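Local atomic coordinates of molybdenum ABC transporter, periplasmic molybdenum-binding protein (Vibrio cholerae, PDB entry 4RXL), a protein that binds tungstate and probably serves as the periplasmic molybdate- and tungstate-binding component of a ModABC-type ABC transporter. Residues 38-43 against 57-62; 23-28 against 212-217. All coordinates share one frame; numbering follows the deposited sequence.

Contact 1 of 2, residues 38-43 against 57-62; sequences GGSSSL and ISANEE. With WO4 (tungstate(VI)ion), chain B.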
loop_
_atom_site.group_PDB
_atom_site.type_symbol
_atom_site.label_atom_id
_atom_site.label_comp_id
_atom_site.label_asym_id
_atom_site.label_seq_id
_atom_site.Cartn_x
_atom_site.Cartn_y
_atom_site.Cartn_z
ATOM N N GLY A 38 7.930 1.378 4.434
ATOM C CA GLY A 38 8.547 1.630 3.140
ATOM C C GLY A 38 7.848 0.825 2.080
ATOM O O GLY A 38 6.824 0.133 2.326
ATOM N N GLY A 39 8.324 0.916 0.859
ATOM C CA GLY A 39 7.695 0.160 -0.227
ATOM C C GLY A 39 7.935 -1.318 0.066
ATOM O O GLY A 39 9.011 -1.716 0.553
ATOM N N SER A 40 6.932 -2.140 -0.233
ATOM C CA SER A 40 6.937 -3.549 0.162
ATOM C C SER A 40 8.129 -4.273 -0.457
ATOM O O SER A 40 8.742 -5.161 0.165
ATOM C CB SER A 40 5.653 -4.256 -0.228
ATOM O OG SER A 40 4.512 -3.611 0.316
ATOM N N SER A 41 8.479 -3.897 -1.692
ATOM C CA SER A 41 9.625 -4.489 -2.409
ATOM C C SER A 41 10.947 -4.187 -1.731
ATOM O O SER A 41 11.780 -5.077 -1.502
ATOM C CB SER A 41 9.625 -3.949 -3.835
ATOM O OG SER A 41 9.349 -2.556 -3.788
ATOM N N SER A 42 11.140 -2.931 -1.370
ATOM C CA SER A 42 12.344 -2.572 -0.690
ATOM C C SER A 42 12.477 -3.266 0.697
ATOM O O SER A 42 13.543 -3.772 1.048
ATOM C CB SER A 42 12.400 -1.070 -0.548
ATOM O OG SER A 42 13.626 -0.684 0.070
ATOM N N LEU A 43 11.353 -3.316 1.426
ATOM C CA LEU A 43 11.361 -3.971 2.736
ATOM C C LEU A 43 11.730 -5.433 2.593
ATOM O O LEU A 43 12.578 -5.959 3.334
ATOM C CB LEU A 43 10.002 -3.823 3.405
ATOM C CG LEU A 43 9.561 -2.403 3.737
ATOM C CD1 LEU A 43 8.128 -2.402 4.240
ATOM C CD2 LEU A 43 10.462 -1.784 4.767
ATOM N N ILE A 57 4.531 -7.023 6.788
ATOM C CA ILE A 57 3.229 -6.826 6.154
ATOM C C ILE A 57 3.481 -6.231 4.783
ATOM O O ILE A 57 4.001 -5.129 4.651
ATOM C CB ILE A 57 2.326 -5.872 6.973
ATOM C CG1 ILE A 57 2.053 -6.486 8.360
ATOM C CG2 ILE A 57 1.026 -5.531 6.232
ATOM C CD1 ILE A 57 1.357 -5.525 9.316
ATOM N N SER A 58 3.098 -6.955 3.754
ATOM C CA SER A 58 3.240 -6.492 2.364
ATOM C C SER A 58 1.931 -5.970 1.809
ATOM O O SER A 58 0.863 -6.382 2.242
ATOM C CB SER A 58 3.693 -7.685 1.542
ATOM O OG SER A 58 3.890 -7.335 0.190
ATOM N N ALA A 59 1.995 -5.076 0.815
ATOM C CA ALA A 59 0.810 -4.603 0.112
ATOM C C ALA A 59 0.449 -5.453 -1.105
ATOM O O ALA A 59 -0.510 -5.128 -1.835
ATOM C CB ALA A 59 0.972 -3.154 -0.252
ATOM N N ASN A 60 1.212 -6.529 -1.332
ATOM C CA ASN A 60 0.769 -7.601 -2.232
ATOM C C ASN A 60 1.182 -8.992 -1.762
ATOM O O ASN A 60 2.010 -9.120 -0.873
ATOM C CB ASN A 60 1.206 -7.335 -3.679
ATOM C CG ASN A 60 2.693 -7.452 -3.905
ATOM O OD1 ASN A 60 3.446 -7.935 -3.059
ATOM N ND2 ASN A 60 3.131 -6.985 -5.093
ATOM N N GLU A 61 0.610 -10.032 -2.350
ATOM C CA GLU A 61 0.946 -11.392 -1.944
ATOM C C GLU A 61 2.352 -11.765 -2.387
ATOM O O GLU A 61 3.067 -12.488 -1.691
ATOM C CB GLU A 61 -0.114 -12.371 -2.478
ATOM C CG GLU A 61 -1.452 -12.173 -1.743
ATOM C CD GLU A 61 -2.651 -12.849 -2.388
ATOM O OE1 GLU A 61 -2.774 -12.804 -3.630
ATOM O OE2 GLU A 61 -3.496 -13.392 -1.641
ATOM N N GLU A 62 2.761 -11.217 -3.524
ATOM C CA GLU A 62 4.006 -11.584 -4.179
ATOM C C GLU A 62 5.210 -11.334 -3.279
ATOM O O GLU A 62 6.057 -12.216 -3.143
ATOM C CB GLU A 62 4.139 -10.832 -5.516
ATOM C CG GLU A 62 3.230 -11.380 -6.633
ATOM C CD GLU A 62 1.711 -11.221 -6.410
ATOM O OE1 GLU A 62 1.272 -10.201 -5.793
ATOM O OE2 GLU A 62 0.948 -12.116 -6.887
HETATM W W WO4 B . 3.162 0.197 -0.798
HETATM O O1 WO4 B . 4.205 1.910 -0.955
HETATM O O2 WO4 B . 2.083 -0.321 -2.457
HETATM O O3 WO4 B . 4.464 -1.338 -0.377
HETATM O O4 WO4 B . 1.790 0.363 0.736
#
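Ser40 meets Ser58 and Ala59 at one small, buried point beside the bound tungstate. The hydroxyl of Ser40 does most of the work. Its OG lies anti to the carbonyl carbon and beside its own backbone N (chi1 -56°). This brings the hydroxyl alongside the amide, so both can reach the same tungstate oxygen. Ser40 N donates to O3 of the tungstate at 2.6 Å, with an N-H...O angle of 136°. Ser40 OG donates to that O3 as well, at 2.4 Å, unusually short, so the exact length is doubtful. The same OG accepts a nearly straight bond from Ala59 N at 3.0 Å (165°). The Ala59 N-H, a second-shell donor, would restrict rotation of the hydroxyl. The methyl of Ala59 also packs close, with CB 3.6 Å from Ser40 OG and 3.7 Å from tungstate O4. Ser58 OG lies 3.6 Å from Ser40 CB and donates to Asn60 O at 2.8 Å, on a lone pair in the carbonyl plane. Beyond this tight corner the outer side is loose: both helices run out toward solvent, at Ser42 and at Glu61 and Glu62. Ser13, Tyr171, Ala126 and Val153 also hydrogen-bond the tungstate. Gly39 is the N-cap of helix 40-49, and Ser40 is its first residue. Binding a tetrahedral oxyanion at a helix N-terminus, through neutral donors, is characteristic of the ModA pocket.

Contact 2 of 2, residues 23-28 against 212-217; sequences ADYSQQ and VAYLRS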
loop_
_atom_site.group_PDB
_atom_site.type_symbol
_atom_site.label_atom_id
_atom_site.label_comp_id
_atom_site.label_asym_id
_atom_site.label_seq_id
_atom_site.Cartn_x
_atom_site.Cartn_y
_atom_site.Cartn_z
ATOM N N ALA A 23 -0.387 1.112 19.232
ATOM C CA ALA A 23 -0.876 1.894 20.340
ATOM C C ALA A 23 -1.893 1.117 21.180
ATOM O O ALA A 23 -1.817 1.122 22.396
ATOM C CB ALA A 23 -1.485 3.186 19.830
ATOM N N ASP A 24 -2.835 0.456 20.518
ATOM C CA ASP A 24 -3.892 -0.313 21.181
ATOM C C ASP A 24 -3.278 -1.484 21.949
ATOM O O ASP A 24 -3.502 -1.651 23.129
ATOM C CB ASP A 24 -4.892 -0.815 20.127
ATOM C CG ASP A 24 -6.095 -1.553 20.737
ATOM O OD1 ASP A 24 -6.809 -0.949 21.556
ATOM O OD2 ASP A 24 -6.343 -2.722 20.364
ATOM N N TYR A 25 -2.499 -2.291 21.244
ATOM C CA TYR A 25 -1.775 -3.413 21.837
ATOM C C TYR A 25 -0.853 -3.004 22.982
ATOM O O TYR A 25 -0.754 -3.729 23.969
ATOM C CB TYR A 25 -0.941 -4.112 20.759
ATOM C CG TYR A 25 -0.412 -5.474 21.141
ATOM C CD1 TYR A 25 -1.268 -6.548 21.258
ATOM C CD2 TYR A 25 0.950 -5.688 21.344
ATOM C CE1 TYR A 25 -0.803 -7.805 21.606
ATOM C CE2 TYR A 25 1.432 -6.943 21.664
ATOM C CZ TYR A 25 0.544 -7.999 21.808
ATOM O OH TYR A 25 0.993 -9.251 22.132
ATOM N N SER A 26 -0.154 -1.872 22.839
ATOM C CA SER A 26 0.914 -1.494 23.794
ATOM C C SER A 26 0.405 -1.175 25.208
ATOM O O SER A 26 1.195 -1.147 26.155
ATOM C CB SER A 26 1.773 -0.322 23.267
ATOM O OG SER A 26 2.628 -0.720 22.190
ATOM N N GLN A 27 -0.899 -0.949 25.361
ATOM C CA GLN A 27 -1.488 -0.710 26.684
ATOM C C GLN A 27 -1.668 -1.990 27.514
ATOM O O GLN A 27 -1.554 -1.955 28.742
ATOM C CB GLN A 27 -2.840 0.004 26.546
ATOM N N GLN A 28 -1.958 -3.109 26.854
ATOM C CA GLN A 28 -2.188 -4.382 27.549
ATOM C C GLN A 28 -0.917 -5.228 27.724
ATOM O O GLN A 28 -0.899 -6.152 28.538
ATOM C CB GLN A 28 -3.244 -5.220 26.812
ATOM C CG GLN A 28 -4.659 -4.655 26.840
ATOM C CD GLN A 28 -4.992 -3.823 25.614
ATOM O OE1 GLN A 28 -5.537 -4.336 24.633
ATOM N NE2 GLN A 28 -4.667 -2.535 25.660
ATOM N N VAL A 212 0.758 -11.612 16.197
ATOM C CA VAL A 212 0.003 -12.144 15.058
ATOM C C VAL A 212 -1.438 -12.481 15.494
ATOM O O VAL A 212 -2.404 -12.136 14.795
ATOM C CB VAL A 212 0.754 -13.352 14.450
ATOM C CG1 VAL A 212 -0.129 -14.137 13.486
ATOM C CG2 VAL A 212 2.027 -12.865 13.760
ATOM N N ALA A 213 -1.579 -13.120 16.657
ATOM C CA ALA A 213 -2.901 -13.456 17.208
ATOM C C ALA A 213 -3.751 -12.194 17.391
ATOM O O ALA A 213 -4.935 -12.182 17.040
ATOM C CB ALA A 213 -2.773 -14.217 18.526
ATOM N N TYR A 214 -3.135 -11.126 17.900
ATOM C CA TYR A 214 -3.835 -9.859 18.068
ATOM C C TYR A 214 -4.213 -9.259 16.706
ATOM O O TYR A 214 -5.360 -8.815 16.529
ATOM C CB TYR A 214 -3.012 -8.859 18.907
ATOM C CG TYR A 214 -3.542 -7.442 18.821
ATOM C CD1 TYR A 214 -4.670 -7.040 19.540
ATOM C CD2 TYR A 214 -2.959 -6.524 17.962
ATOM C CE1 TYR A 214 -5.165 -5.749 19.429
ATOM C CE2 TYR A 214 -3.443 -5.240 17.852
ATOM C CZ TYR A 214 -4.536 -4.859 18.572
ATOM O OH TYR A 214 -5.009 -3.578 18.429
ATOM N N LEU A 215 -3.295 -9.281 15.746
ATOM C CA LEU A 215 -3.572 -8.667 14.411
ATOM C C LEU A 215 -4.717 -9.353 13.662
ATOM O O LEU A 215 -5.380 -8.733 12.835
ATOM C CB LEU A 215 -2.310 -8.630 13.531
ATOM C CG LEU A 215 -1.266 -7.618 14.011
ATOM C CD1 LEU A 215 0.052 -7.849 13.295
ATOM C CD2 LEU A 215 -1.760 -6.177 13.843
ATOM N N ARG A 216 -4.910 -10.636 13.937
ATOM C CA ARG A 216 -5.980 -11.430 13.331
ATOM C C ARG A 216 -7.283 -11.350 14.140
ATOM O O ARG A 216 -8.317 -11.847 13.700
ATOM C CB ARG A 216 -5.535 -12.900 13.200
ATOM C CG ARG A 216 -4.351 -13.114 12.259
ATOM C CD ARG A 216 -3.626 -14.429 12.522
ATOM N NE ARG A 216 -4.352 -15.600 12.027
ATOM C CZ ARG A 216 -3.881 -16.846 12.070
ATOM N NH1 ARG A 216 -2.682 -17.096 12.581
ATOM N NH2 ARG A 216 -4.610 -17.844 11.597
ATOM N N SER A 217 -7.233 -10.727 15.323
ATOM C CA SER A 217 -8.398 -10.637 16.209
ATOM C C SER A 217 -9.402 -9.568 15.794
ATOM O O SER A 217 -9.076 -8.630 15.072
ATOM C CB SER A 217 -7.967 -10.329 17.647
ATOM O OG SER A 217 -7.560 -8.969 17.777
#
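Tyr214 reaches from helix 206-215 to Asp24 and Tyr25 near the C-terminal end of helix 15-28. In the second segment, Val212 comes first and faces elsewhere, onto Leu199 and Gln201 of strand 195-201. Tyr214 then carries the whole contact. Its CG is anti to the backbone N (chi1 166°), which extends the ring across to the other helix. The near end of the ring meets Tyr25. Tyr25 CD1 sits over one face of the Tyr214 ring, toward its rim, 3.5 Å from Tyr214 CG. Tyr25 CB lies over the same ring in a CH-pi contact, 4.2 Å from the centroid. The two rings are oblique, with planes 44° apart and centroids separated by 5.0 Å. The two side chains run past each other in opposite directions. Tyr25 also stacks with His29 and meets the Trp211 ring. At the far end, Tyr214 OH donates to Asp24 OD2 at 2.5 Å. It uses the anti lone pair of that oxygen, away from OD1, and the carboxylate and ring planes are 38° apart. Leu215 follows and packs on Leu21 and on Leu81 of strand 78-91. Ser217 closes the segment at the N-cap of helix 218-226. Its OG donates to Tyr214 O at 2.5 Å, and its N donates to the same oxygen at 2.9 Å. The phenol-carboxylate bond gives the contact a polar end where Asp24 and Tyr214 are partly exposed, probably favouring an ionised Asp24, while Tyr25 is buried against one face of the Tyr214 ring.

Overall arrangement
Contact 1 lies in the tungstate site, and contact 2 lies away from it. Their centres are about 21 Å apart, and their nearest atoms come within about 5 Å without touching. The centre of contact 1 is about 8 Å from the centre of the chain, that of contact 2 about 21 Å. In sequence, 38-43 and 57-62 both fall between 23-28 and 212-217. Contact 2 thus joins distant parts of the chain, and contact 1 joins near neighbours. Strand 195-201 is a shared neighbour: Ile57, Ser58 and Ala59 pack on it, as do Val212 and Leu215. Contact 1 supplies Ser40 and Ala59 to the tungstate pocket; contact 2 joins helices 15-28 and 206-215.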